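Local coordinates for protein type VI secretion system component (Escherichia coli O6, PDB 2P5Z) that is a component of the type VI secretion system and, resembling the phage T4 tail proteins gp27 and gp5, probably forms part of the cell-puncturing device, at residues 137-140 / 144-147; 124-129 / 172-177; 110-115 / 186-191. All coordinates share one frame; numbering follows the deposited sequence.

In the fold
All three contacts lie in the gp27-like part of the chain and are nested: contact 1 lies inside the loop closed by contact 2, and contact 2 inside that closed by contact 3. Contact 1 is partly buried, with exposed arginines on one side, and combines one good and one weak backbone hydrogen bond with a buried Leu139-Met145 pair where helix 131-140 ends. Contacts 2 and 3 are buried, without hydrogen bonds across them: an offset ring pair makes contact 2; methionine, proline and two phenylalanines make contact 3. Helix 131-140 joins contacts 1 and 2, since Ile138 packs on Tyr126, Phe174 and Val175. Helix 171-182 brings Leu172 against Met114 of contact 3.

Contact 1 of 3, residues 137-140 / 144-147; sequences KILR and QMRG
Met145 N donates to Leu139 O at 3.2 Å, and this fairly straight backbone bond (161° at the hydrogen) fastens the loop to the last turn of helix 131-140. One residue earlier, Gln144 N makes only a weak bond to Arg140 O, 3.4 Å long. Gln144 has left-handed helical backbone angles that reverse the chain after the helix, and its polar side chain suits the exposed position. Met145 O lies near Arg140 CA, 3.6 Å away, in a CA-H...O contact, a weak interaction.

On the buried side Leu139 CD2 meets Met145 CE at 3.8 Å. The methionine chain is extended as far as SD and bends at its last torsion, putting CE beside the leucine branch. Phe150 touches both side chains, while Phe201 packs on Leu139 and Ile199 on Met145; an apolar leucine and methionine suit a buried face lined by these three residues.

Arg140 lies on the exposed side: its CG approaches Met145 O at 3.4 Å, and its guanidinium passes obliquely by Gly147 N, with NH2 3.8 Å away. Within the helix, Arg140 NE forms a salt bridge with Glu136; Arg146 N is taken up by Asp149. The chemistry thus divides: the main chain holds the helix end through one sound bond and one weak one, the apolar pair anchors it inward, and the exposed guanidinium, its charge balanced by Glu136, passes by the loop without a bond to it.

Contact 2 of 3, residues 124-129 / 172-177; sequences AIYQNQ and LTFVSR
Tyr126 and Phe174 are the two residues that meet here, and their rings lie nearly parallel, 18° apart, but slid so far past each other that they barely overlap. The centroids are 5.8 Å apart. Contact falls on one side of each ring, where Tyr126 CE1 approaches Phe174 CE2 at 3.7 Å. The two side chains run past each other in opposite directions. For Phe174, chi1 of -180° places CG opposite its own backbone nitrogen and sends the ring out from helix 171-182 toward the strand.

A tyrosine suits its position because only its end is polar: the ring is buried and meets that of Tyr424, while OH is hydrogen-bonded to Lys421. Phenylalanine needs no such partner; Val164 and Gln166 touch it, and Arg177, held by a salt bridge from NE to Glu169, puts NH2 in plane at the edge of the Phe174 ring. Helix 171-182 thus sends one aromatic side chain against the two-stranded antiparallel sheet 124-127/161-166, an offset aromatic contact within the gp27-like part, and Tyr126 probably sits where that part meets the OB domain.

Contact 3 of 3, residues 110-115 / 186-191; sequences LEPRMA and FRFATD
Met114 reaches across to two phenylalanines of strand 185-191, and its terminal methyl lies over a face of the Phe186 ring. CE is 4.0 Å from the centroid of that ring and 25° off its normal, a CH-pi contact. The sulfur just before it comes in more obliquely, 3.5 Å from Phe186 CE2, so the same thioether makes a Met-aromatic contact as well. SD also stands 3.8 Å from Phe188 CZ, so the sulfur touches both rings, which are two residues apart on one strand. With chi1 at -175°, CG lies opposite the backbone nitrogen, and the chain stays roughly extended beyond CG. Methionine suits such a place because it is slender, apolar and polarisable.

Pro112 forms the other part of the first shell. Its CG packs 3.7 Å from Phe188 CE1, the two side chains crossing at about a right angle, and its rigid ring gives the phenylalanine a compact apolar neighbour where the chain leaves strand 104-111.

Further out, Phe188 CE2 lies in plane at the edge of the Phe186 ring, and Leu172 of helix 171-182 packs on Met114. Phe188 has Phe43 edge-to-face and Ile199 beside it, while Pro112 also touches Pro42 and Phe43. Strand 185-191 is paired with strand 196-202, as in the backbone bonding of Arg187 with Glu200, and the Phe186 backbone is hydrogen-bonded to Ser40. Between Pro112 and Met114, Arg113 directs its charge elsewhere, into salt bridges with Asp149 and Glu197. Nothing polar bonds across the contact itself. Its cohesion therefore rests on dispersion and sulfur-ring contacts, which depend on shape and burial, while the surrounding charges and backbone pairing are consistent with holding the two segments in place.

Contact 1 of 3, residues 137-140 / 144-147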
ATOM      1  N   LYS A 137      25.918  10.171 -15.073  1.00 44.26           N
ATOM      2  CA  LYS A 137      25.288  10.258 -16.393  1.00 47.82           C
ATOM      3  C   LYS A 137      23.874  10.762 -16.304  1.00 46.64           C
ATOM      4  O   LYS A 137      23.529  11.704 -17.003  1.00 50.03           O
ATOM      5  CB  LYS A 137      25.289   8.919 -17.134  1.00 54.28           C
ATOM      6  CG  LYS A 137      26.573   8.579 -17.840  1.00 60.02           C
ATOM      7  CD  LYS A 137      26.366   7.351 -18.721  1.00 66.61           C
ATOM      8  CE  LYS A 137      27.103   7.474 -20.055  1.00 68.24           C
ATOM      9  NZ  LYS A 137      26.198   8.092 -21.091  1.00 69.08           N
ATOM     10  N   ILE A 138      23.062  10.153 -15.438  1.00 48.00           N
ATOM     11  CA  ILE A 138      21.659  10.573 -15.256  1.00 46.80           C
ATOM     12  C   ILE A 138      21.547  12.061 -14.871  1.00 44.04           C
ATOM     13  O   ILE A 138      20.723  12.802 -15.437  1.00 39.04           O
ATOM     14  CB  ILE A 138      20.978   9.715 -14.189  1.00 51.15           C
ATOM     15  CG1 ILE A 138      20.841   8.272 -14.672  1.00 52.08           C
ATOM     16  CG2 ILE A 138      19.592  10.263 -13.841  1.00 50.09           C
ATOM     17  CD1 ILE A 138      19.434   7.926 -15.049  1.00 53.38           C
ATOM     18  N   LEU A 139      22.410  12.482 -13.941  1.00 39.86           N
ATOM     19  CA  LEU A 139      22.529  13.887 -13.544  1.00 43.03           C
ATOM     20  C   LEU A 139      22.881  14.812 -14.706  1.00 47.18           C
ATOM     21  O   LEU A 139      22.147  15.785 -14.974  1.00 46.34           O
ATOM     22  CB  LEU A 139      23.532  14.049 -12.390  1.00 40.44           C
ATOM     23  CG  LEU A 139      22.977  13.455 -11.080  1.00 42.04           C
ATOM     24  CD1 LEU A 139      23.954  13.500  -9.915  1.00 42.28           C
ATOM     25  CD2 LEU A 139      21.673  14.143 -10.717  1.00 40.15           C
ATOM     26  N   ARG A 140      23.961  14.482 -15.422  1.00 46.02           N
ATOM     27  CA  ARG A 140      24.446  15.344 -16.506  1.00 46.79           C
ATOM     28  C   ARG A 140      23.622  15.306 -17.794  1.00 49.30           C
ATOM     29  O   ARG A 140      23.361  16.351 -18.390  1.00 54.42           O
ATOM     30  CB  ARG A 140      25.907  15.051 -16.817  1.00 46.58           C
ATOM     31  CG  ARG A 140      26.862  15.288 -15.648  1.00 43.80           C
ATOM     32  CD  ARG A 140      28.246  15.060 -16.130  1.00 42.12           C
ATOM     33  NE  ARG A 140      29.311  15.298 -15.164  1.00 37.51           N
ATOM     34  CZ  ARG A 140      29.864  16.487 -14.947  1.00 35.83           C
ATOM     35  NH1 ARG A 140      30.847  16.592 -14.072  1.00 37.76           N
ATOM     36  NH2 ARG A 140      29.426  17.571 -15.587  1.00 34.39           N
ATOM     37  N   GLN A 144      20.849  18.196 -16.937  1.00 62.56           N
ATOM     38  CA  GLN A 144      21.746  19.356 -17.159  1.00 64.63           C
ATOM     39  C   GLN A 144      22.514  19.824 -15.936  1.00 61.34           C
ATOM     40  O   GLN A 144      22.740  21.016 -15.753  1.00 61.90           O
ATOM     41  CB  GLN A 144      21.019  20.555 -17.787  1.00 69.80           C
ATOM     42  CG  GLN A 144      20.366  20.287 -19.127  1.00 78.87           C
ATOM     43  CD  GLN A 144      18.881  20.024 -18.993  1.00 86.27           C
ATOM     44  OE1 GLN A 144      18.189  20.660 -18.184  1.00 89.67           O
ATOM     45  NE2 GLN A 144      18.374  19.086 -19.793  1.00 88.69           N
ATOM     46  N   MET A 145      22.910  18.888 -15.095  1.00 58.08           N
ATOM     47  CA  MET A 145      23.636  19.258 -13.907  1.00 56.81           C
ATOM     48  C   MET A 145      25.130  19.207 -14.207  1.00 61.09           C
ATOM     49  O   MET A 145      25.568  18.379 -15.012  1.00 57.29           O
ATOM     50  CB  MET A 145      23.204  18.390 -12.724  1.00 56.13           C
ATOM     51  CG  MET A 145      21.799  18.787 -12.196  1.00 54.49           C
ATOM     52  SD  MET A 145      21.364  18.099 -10.589  1.00 49.64           S
ATOM     53  CE  MET A 145      22.940  17.632  -9.956  1.00 45.47           C
ATOM     54  N   ARG A 146      25.901  20.091 -13.560  1.00 61.95           N
ATOM     55  CA  ARG A 146      27.215  20.479 -14.069  1.00 59.47           C
ATOM     56  C   ARG A 146      28.399  20.468 -13.119  1.00 60.72           C
ATOM     57  O   ARG A 146      29.127  21.462 -13.100  1.00 69.22           O
ATOM     58  CB  ARG A 146      27.166  21.932 -14.543  1.00 60.73           C
ATOM     59  CG  ARG A 146      26.176  22.297 -15.594  1.00 67.49           C
ATOM     60  CD  ARG A 146      25.917  23.774 -15.467  1.00 73.39           C
ATOM     61  NE  ARG A 146      26.232  24.462 -16.708  1.00 82.46           N
ATOM     62  CZ  ARG A 146      27.446  24.904 -17.042  1.00 86.81           C
ATOM     63  NH1 ARG A 146      28.476  24.740 -16.215  1.00 87.94           N
ATOM     64  NH2 ARG A 146      27.629  25.515 -18.210  1.00 87.12           N
ATOM     65  N   GLY A 147      28.651  19.429 -12.337  1.00 55.64           N
ATOM     66  CA  GLY A 147      29.925  19.399 -11.571  1.00 52.97           C
ATOM     67  C   GLY A 147      30.030  20.341 -10.366  1.00 55.81           C
ATOM     68  O   GLY A 147      30.627  20.012  -9.331  1.00 57.87           O
TER

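Contact 2 of 3, residues 124-129 / 172-177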
ATOM      1  N   ALA A 124      16.243   2.268 -20.049  1.00 48.10           N
ATOM      2  CA  ALA A 124      17.607   2.345 -20.566  1.00 49.17           C
ATOM      3  C   ALA A 124      18.489   1.210 -20.086  1.00 48.08           C
ATOM      4  O   ALA A 124      18.306   0.703 -18.984  1.00 51.33           O
ATOM      5  CB  ALA A 124      18.237   3.676 -20.192  1.00 50.22           C
ATOM      6  N   ILE A 125      19.460   0.821 -20.911  1.00 47.72           N
ATOM      7  CA  ILE A 125      20.462  -0.175 -20.504  1.00 47.99           C
ATOM      8  C   ILE A 125      21.833   0.489 -20.546  1.00 50.07           C
ATOM      9  O   ILE A 125      22.255   1.002 -21.579  1.00 55.47           O
ATOM     10  CB  ILE A 125      20.427  -1.441 -21.406  1.00 45.67           C
ATOM     11  CG1 ILE A 125      19.077  -2.132 -21.293  1.00 48.71           C
ATOM     12  CG2 ILE A 125      21.519  -2.433 -21.030  1.00 41.10           C
ATOM     13  CD1 ILE A 125      18.628  -2.759 -22.580  1.00 55.96           C
ATOM     14  N   TYR A 126      22.513   0.495 -19.414  1.00 49.21           N
ATOM     15  CA  TYR A 126      23.754   1.227 -19.269  1.00 50.47           C
ATOM     16  C   TYR A 126      24.815   0.184 -19.346  1.00 51.08           C
ATOM     17  O   TYR A 126      24.664  -0.890 -18.777  1.00 52.71           O
ATOM     18  CB  TYR A 126      23.812   1.995 -17.929  1.00 53.44           C
ATOM     19  CG  TYR A 126      22.806   3.137 -17.858  1.00 53.17           C
ATOM     20  CD1 TYR A 126      21.507   2.928 -17.377  1.00 51.17           C
ATOM     21  CD2 TYR A 126      23.142   4.412 -18.302  1.00 51.90           C
ATOM     22  CE1 TYR A 126      20.585   3.953 -17.343  1.00 51.47           C
ATOM     23  CE2 TYR A 126      22.222   5.451 -18.266  1.00 51.35           C
ATOM     24  CZ  TYR A 126      20.952   5.212 -17.784  1.00 53.08           C
ATOM     25  OH  TYR A 126      20.038   6.236 -17.755  1.00 56.25           O
ATOM     26  N   GLN A 127      25.886   0.507 -20.061  1.00 57.36           N
ATOM     27  CA  GLN A 127      26.836  -0.481 -20.549  1.00 57.90           C
ATOM     28  C   GLN A 127      28.224  -0.170 -19.991  1.00 52.93           C
ATOM     29  O   GLN A 127      28.740   0.908 -20.239  1.00 55.06           O
ATOM     30  CB  GLN A 127      26.807  -0.428 -22.091  1.00 63.12           C
ATOM     31  CG  GLN A 127      27.404  -1.617 -22.819  1.00 70.63           C
ATOM     32  CD  GLN A 127      26.542  -2.867 -22.727  1.00 76.32           C
ATOM     33  OE1 GLN A 127      25.308  -2.805 -22.838  1.00 75.51           O
ATOM     34  NE2 GLN A 127      27.194  -4.018 -22.536  1.00 78.25           N
ATOM     35  N   ASN A 128      28.805  -1.093 -19.225  1.00 50.41           N
ATOM     36  CA  ASN A 128      30.184  -0.953 -18.674  1.00 57.88           C
ATOM     37  C   ASN A 128      30.420   0.267 -17.795  1.00 59.22           C
ATOM     38  O   ASN A 128      31.365   1.029 -18.006  1.00 61.34           O
ATOM     39  CB  ASN A 128      31.284  -1.030 -19.760  1.00 60.33           C
ATOM     40  CG  ASN A 128      31.117  -2.217 -20.673  1.00 62.29           C
ATOM     41  OD1 ASN A 128      30.905  -2.051 -21.882  1.00 62.41           O
ATOM     42  ND2 ASN A 128      31.168  -3.428 -20.100  1.00 59.79           N
ATOM     43  N   GLN A 129      29.540   0.481 -16.827  1.00 60.89           N
ATOM     44  CA  GLN A 129      29.722   1.598 -15.920  1.00 52.79           C
ATOM     45  C   GLN A 129      29.751   1.133 -14.491  1.00 50.04           C
ATOM     46  O   GLN A 129      29.326   0.023 -14.178  1.00 51.68           O
ATOM     47  CB  GLN A 129      28.628   2.626 -16.106  1.00 53.46           C
ATOM     48  CG  GLN A 129      28.160   2.843 -17.524  1.00 56.59           C
ATOM     49  CD  GLN A 129      28.992   3.861 -18.260  1.00 60.83           C
ATOM     50  OE1 GLN A 129      28.568   4.993 -18.444  1.00 59.92           O
ATOM     51  NE2 GLN A 129      30.192   3.469 -18.676  1.00 61.68           N
ATOM     52  N   LEU A 172      14.726   9.332 -10.352  1.00 42.71           N
ATOM     53  CA  LEU A 172      15.014   9.414  -8.911  1.00 37.03           C
ATOM     54  C   LEU A 172      14.987   8.050  -8.245  1.00 33.49           C
ATOM     55  O   LEU A 172      15.903   7.711  -7.503  1.00 32.71           O
ATOM     56  CB  LEU A 172      14.070  10.387  -8.171  1.00 39.93           C
ATOM     57  CG  LEU A 172      14.412  10.664  -6.686  1.00 38.79           C
ATOM     58  CD1 LEU A 172      15.884  11.057  -6.503  1.00 34.28           C
ATOM     59  CD2 LEU A 172      13.505  11.705  -6.060  1.00 36.78           C
ATOM     60  N   THR A 173      13.953   7.265  -8.526  1.00 33.32           N
ATOM     61  CA  THR A 173      13.839   5.942  -7.951  1.00 34.38           C
ATOM     62  C   THR A 173      15.022   5.081  -8.381  1.00 38.51           C
ATOM     63  O   THR A 173      15.667   4.436  -7.528  1.00 35.03           O
ATOM     64  CB  THR A 173      12.535   5.283  -8.361  1.00 38.49           C
ATOM     65  OG1 THR A 173      11.452   6.148  -8.018  1.00 38.65           O
ATOM     66  CG2 THR A 173      12.354   3.923  -7.665  1.00 33.19           C
ATOM     67  N   PHE A 174      15.338   5.135  -9.683  1.00 36.57           N
ATOM     68  CA  PHE A 174      16.432   4.346 -10.258  1.00 38.13           C
ATOM     69  C   PHE A 174      17.769   4.645  -9.599  1.00 40.18           C
ATOM     70  O   PHE A 174      18.471   3.724  -9.126  1.00 37.07           O
ATOM     71  CB  PHE A 174      16.533   4.599 -11.767  1.00 44.49           C
ATOM     72  CG  PHE A 174      17.628   3.816 -12.443  1.00 45.08           C
ATOM     73  CD1 PHE A 174      17.690   2.424 -12.324  1.00 44.46           C
ATOM     74  CD2 PHE A 174      18.593   4.466 -13.196  1.00 43.79           C
ATOM     75  CE1 PHE A 174      18.699   1.707 -12.922  1.00 43.68           C
ATOM     76  CE2 PHE A 174      19.604   3.746 -13.818  1.00 44.77           C
ATOM     77  CZ  PHE A 174      19.658   2.370 -13.680  1.00 44.90           C
ATOM     78  N   VAL A 175      18.097   5.935  -9.552  1.00 37.55           N
ATOM     79  CA  VAL A 175      19.340   6.402  -8.956  1.00 42.49           C
ATOM     80  C   VAL A 175      19.440   6.021  -7.481  1.00 44.18           C
ATOM     81  O   VAL A 175      20.468   5.485  -7.043  1.00 45.97           O
ATOM     82  CB  VAL A 175      19.513   7.923  -9.166  1.00 47.22           C
ATOM     83  CG1 VAL A 175      20.521   8.504  -8.197  1.00 51.00           C
ATOM     84  CG2 VAL A 175      19.943   8.212 -10.622  1.00 47.01           C
ATOM     85  N   SER A 176      18.349   6.235  -6.740  1.00 44.90           N
ATOM     86  CA  SER A 176      18.332   5.990  -5.302  1.00 41.22           C
ATOM     87  C   SER A 176      18.472   4.506  -5.015  1.00 42.67           C
ATOM     88  O   SER A 176      19.218   4.126  -4.107  1.00 42.86           O
ATOM     89  CB  SER A 176      17.058   6.542  -4.667  1.00 41.66           C
ATOM     90  OG  SER A 176      16.857   7.904  -5.019  1.00 40.63           O
ATOM     91  N   ARG A 177      17.791   3.676  -5.815  1.00 42.42           N
ATOM     92  CA  ARG A 177      17.935   2.222  -5.724  1.00 42.75           C
ATOM     93  C   ARG A 177      19.383   1.765  -5.930  1.00 46.00           C
ATOM     94  O   ARG A 177      19.911   0.991  -5.118  1.00 47.08           O
ATOM     95  CB  ARG A 177      17.023   1.516  -6.717  1.00 45.40           C
ATOM     96  CG  ARG A 177      17.154   0.008  -6.653  1.00 49.34           C
ATOM     97  CD  ARG A 177      16.054  -0.746  -7.412  1.00 48.61           C
ATOM     98  NE  ARG A 177      16.039  -0.507  -8.858  1.00 48.60           N
ATOM     99  CZ  ARG A 177      16.914  -1.019  -9.735  1.00 48.42           C
ATOM    100  NH1 ARG A 177      17.918  -1.801  -9.334  1.00 41.91           N
ATOM    101  NH2 ARG A 177      16.782  -0.735 -11.027  1.00 43.46           N
TER

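Contact 3 of 3, residues 110-115 / 186-191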
ATOM      1  N   LEU A 110       9.144  23.981  -1.884  1.00 39.38           N
ATOM      2  CA  LEU A 110      10.506  24.212  -2.301  1.00 39.49           C
ATOM      3  C   LEU A 110      11.276  22.905  -2.179  1.00 44.99           C
ATOM      4  O   LEU A 110      11.387  22.319  -1.092  1.00 47.94           O
ATOM      5  CB  LEU A 110      11.167  25.298  -1.448  1.00 38.96           C
ATOM      6  CG  LEU A 110      12.670  25.448  -1.742  1.00 39.77           C
ATOM      7  CD1 LEU A 110      12.851  26.051  -3.137  1.00 38.98           C
ATOM      8  CD2 LEU A 110      13.401  26.289  -0.702  1.00 36.61           C
ATOM      9  N   GLU A 111      11.781  22.430  -3.312  1.00 45.15           N
ATOM     10  CA  GLU A 111      12.543  21.190  -3.363  1.00 43.06           C
ATOM     11  C   GLU A 111      13.830  21.490  -4.119  1.00 42.42           C
ATOM     12  O   GLU A 111      13.890  22.462  -4.883  1.00 42.86           O
ATOM     13  CB  GLU A 111      11.729  20.108  -4.065  1.00 41.76           C
ATOM     14  CG  GLU A 111      10.377  19.857  -3.442  1.00 44.61           C
ATOM     15  CD  GLU A 111       9.737  18.565  -3.880  1.00 47.16           C
ATOM     16  OE1 GLU A 111       8.768  18.626  -4.671  1.00 45.67           O
ATOM     17  OE2 GLU A 111      10.195  17.491  -3.419  1.00 47.50           O
ATOM     18  N   PRO A 112      14.867  20.661  -3.929  1.00 41.75           N
ATOM     19  CA  PRO A 112      16.050  20.883  -4.744  1.00 39.46           C
ATOM     20  C   PRO A 112      15.811  20.369  -6.182  1.00 40.81           C
ATOM     21  O   PRO A 112      14.781  19.729  -6.471  1.00 39.65           O
ATOM     22  CB  PRO A 112      17.092  20.017  -4.050  1.00 37.26           C
ATOM     23  CG  PRO A 112      16.323  18.899  -3.530  1.00 35.89           C
ATOM     24  CD  PRO A 112      15.030  19.479  -3.059  1.00 38.50           C
ATOM     25  N   ARG A 113      16.740  20.663  -7.078  1.00 40.55           N
ATOM     26  CA  ARG A 113      16.559  20.323  -8.485  1.00 39.80           C
ATOM     27  C   ARG A 113      16.526  18.793  -8.683  1.00 39.24           C
ATOM     28  O   ARG A 113      15.770  18.294  -9.524  1.00 36.64           O
ATOM     29  CB  ARG A 113      17.644  20.992  -9.337  1.00 40.44           C
ATOM     30  CG  ARG A 113      17.441  22.487  -9.566  1.00 37.19           C
ATOM     31  CD  ARG A 113      18.746  23.139 -10.019  1.00 37.07           C
ATOM     32  NE  ARG A 113      19.802  22.991  -9.015  1.00 37.20           N
ATOM     33  CZ  ARG A 113      21.112  23.053  -9.272  1.00 42.14           C
ATOM     34  NH1 ARG A 113      21.540  23.233 -10.522  1.00 45.00           N
ATOM     35  NH2 ARG A 113      22.004  22.917  -8.287  1.00 38.25           N
ATOM     36  N   MET A 114      17.281  18.069  -7.847  1.00 34.70           N
ATOM     37  CA  MET A 114      17.249  16.614  -7.810  1.00 32.78           C
ATOM     38  C   MET A 114      15.846  16.038  -7.749  1.00 36.16           C
ATOM     39  O   MET A 114      15.569  15.077  -8.434  1.00 40.92           O
ATOM     40  CB  MET A 114      18.115  16.058  -6.675  1.00 35.79           C
ATOM     41  CG  MET A 114      18.225  14.516  -6.654  1.00 36.14           C
ATOM     42  SD  MET A 114      19.335  13.911  -5.375  1.00 30.77           S
ATOM     43  CE  MET A 114      19.929  12.400  -6.124  1.00 38.67           C
ATOM     44  N   ALA A 115      14.938  16.639  -6.979  1.00 40.12           N
ATOM     45  CA  ALA A 115      13.531  16.192  -6.967  1.00 39.88           C
ATOM     46  C   ALA A 115      12.907  16.110  -8.358  1.00 40.80           C
ATOM     47  O   ALA A 115      11.996  15.325  -8.571  1.00 42.64           O
ATOM     48  CB  ALA A 115      12.688  17.086  -6.106  1.00 34.83           C
ATOM     49  N   PHE A 186      23.673  10.294   0.214  1.00 42.42           N
ATOM     50  CA  PHE A 186      23.890  11.690  -0.074  1.00 44.30           C
ATOM     51  C   PHE A 186      23.235  12.688   0.895  1.00 48.04           C
ATOM     52  O   PHE A 186      22.263  12.372   1.597  1.00 45.77           O
ATOM     53  CB  PHE A 186      23.515  12.018  -1.524  1.00 34.40           C
ATOM     54  CG  PHE A 186      22.089  11.723  -1.888  1.00 28.55           C
ATOM     55  CD1 PHE A 186      21.711  10.457  -2.321  1.00 26.66           C
ATOM     56  CD2 PHE A 186      21.131  12.730  -1.852  1.00 26.86           C
ATOM     57  CE1 PHE A 186      20.388  10.193  -2.697  1.00 29.38           C
ATOM     58  CE2 PHE A 186      19.796  12.479  -2.223  1.00 24.75           C
ATOM     59  CZ  PHE A 186      19.434  11.214  -2.676  1.00 28.07           C
ATOM     60  N   ARG A 187      23.781  13.899   0.896  1.00 48.48           N
ATOM     61  CA  ARG A 187      23.150  15.023   1.542  1.00 52.92           C
ATOM     62  C   ARG A 187      23.271  16.256   0.673  1.00 54.71           C
ATOM     63  O   ARG A 187      24.022  16.274  -0.304  1.00 58.35           O
ATOM     64  CB  ARG A 187      23.791  15.299   2.899  1.00 55.77           C
ATOM     65  CG  ARG A 187      25.180  15.874   2.852  1.00 56.96           C
ATOM     66  CD  ARG A 187      25.790  15.716   4.219  1.00 63.65           C
ATOM     67  NE  ARG A 187      27.152  16.216   4.289  1.00 68.77           N
ATOM     68  CZ  ARG A 187      27.468  17.471   4.574  1.00 70.90           C
ATOM     69  NH1 ARG A 187      26.511  18.368   4.815  1.00 69.31           N
ATOM     70  NH2 ARG A 187      28.746  17.825   4.608  1.00 73.08           N
ATOM     71  N   PHE A 188      22.545  17.298   1.053  1.00 51.84           N
ATOM     72  CA  PHE A 188      22.579  18.547   0.334  1.00 47.98           C
ATOM     73  C   PHE A 188      23.408  19.557   1.102  1.00 50.06           C
ATOM     74  O   PHE A 188      23.474  19.511   2.325  1.00 52.32           O
ATOM     75  CB  PHE A 188      21.164  19.033   0.077  1.00 47.73           C
ATOM     76  CG  PHE A 188      20.410  18.163  -0.873  1.00 48.62           C
ATOM     77  CD1 PHE A 188      20.407  18.438  -2.228  1.00 49.03           C
ATOM     78  CD2 PHE A 188      19.728  17.049  -0.423  1.00 50.45           C
ATOM     79  CE1 PHE A 188      19.735  17.629  -3.104  1.00 49.02           C
ATOM     80  CE2 PHE A 188      19.054  16.229  -1.301  1.00 50.27           C
ATOM     81  CZ  PHE A 188      19.055  16.526  -2.644  1.00 49.32           C
ATOM     82  N   ALA A 189      24.090  20.437   0.377  1.00 50.41           N
ATOM     83  CA  ALA A 189      24.907  21.469   1.003  1.00 48.99           C
ATOM     84  C   ALA A 189      24.774  22.714   0.169  1.00 53.18           C
ATOM     85  O   ALA A 189      24.262  22.664  -0.950  1.00 57.82           O
ATOM     86  CB  ALA A 189      26.363  21.032   1.098  1.00 48.42           C
ATOM     87  N   THR A 190      25.224  23.838   0.706  1.00 55.82           N
ATOM     88  CA  THR A 190      25.018  25.117   0.050  1.00 54.87           C
ATOM     89  C   THR A 190      26.348  25.676  -0.449  1.00 57.81           C
ATOM     90  O   THR A 190      27.361  25.609   0.244  1.00 54.44           O
ATOM     91  CB  THR A 190      24.265  26.075   1.003  1.00 53.79           C
ATOM     92  OG1 THR A 190      22.922  25.583   1.173  1.00 48.64           O
ATOM     93  CG2 THR A 190      24.241  27.546   0.482  1.00 48.64           C
ATOM     94  N   ASP A 191      26.345  26.167  -1.685  1.00 63.24           N
ATOM     95  CA  ASP A 191      27.489  26.879  -2.235  1.00 68.06           C
ATOM     96  C   ASP A 191      27.185  28.338  -1.975  1.00 69.40           C
ATOM     97  O   ASP A 191      26.309  28.924  -2.636  1.00 68.05           O
ATOM     98  CB  ASP A 191      27.601  26.620  -3.745  1.00 72.62           C
ATOM     99  CG  ASP A 191      28.901  27.149  -4.361  1.00 76.47           C
ATOM    100  OD1 ASP A 191      29.191  28.367  -4.268  1.00 76.60           O
ATOM    101  OD2 ASP A 191      29.619  26.336  -4.986  1.00 78.26           O
TER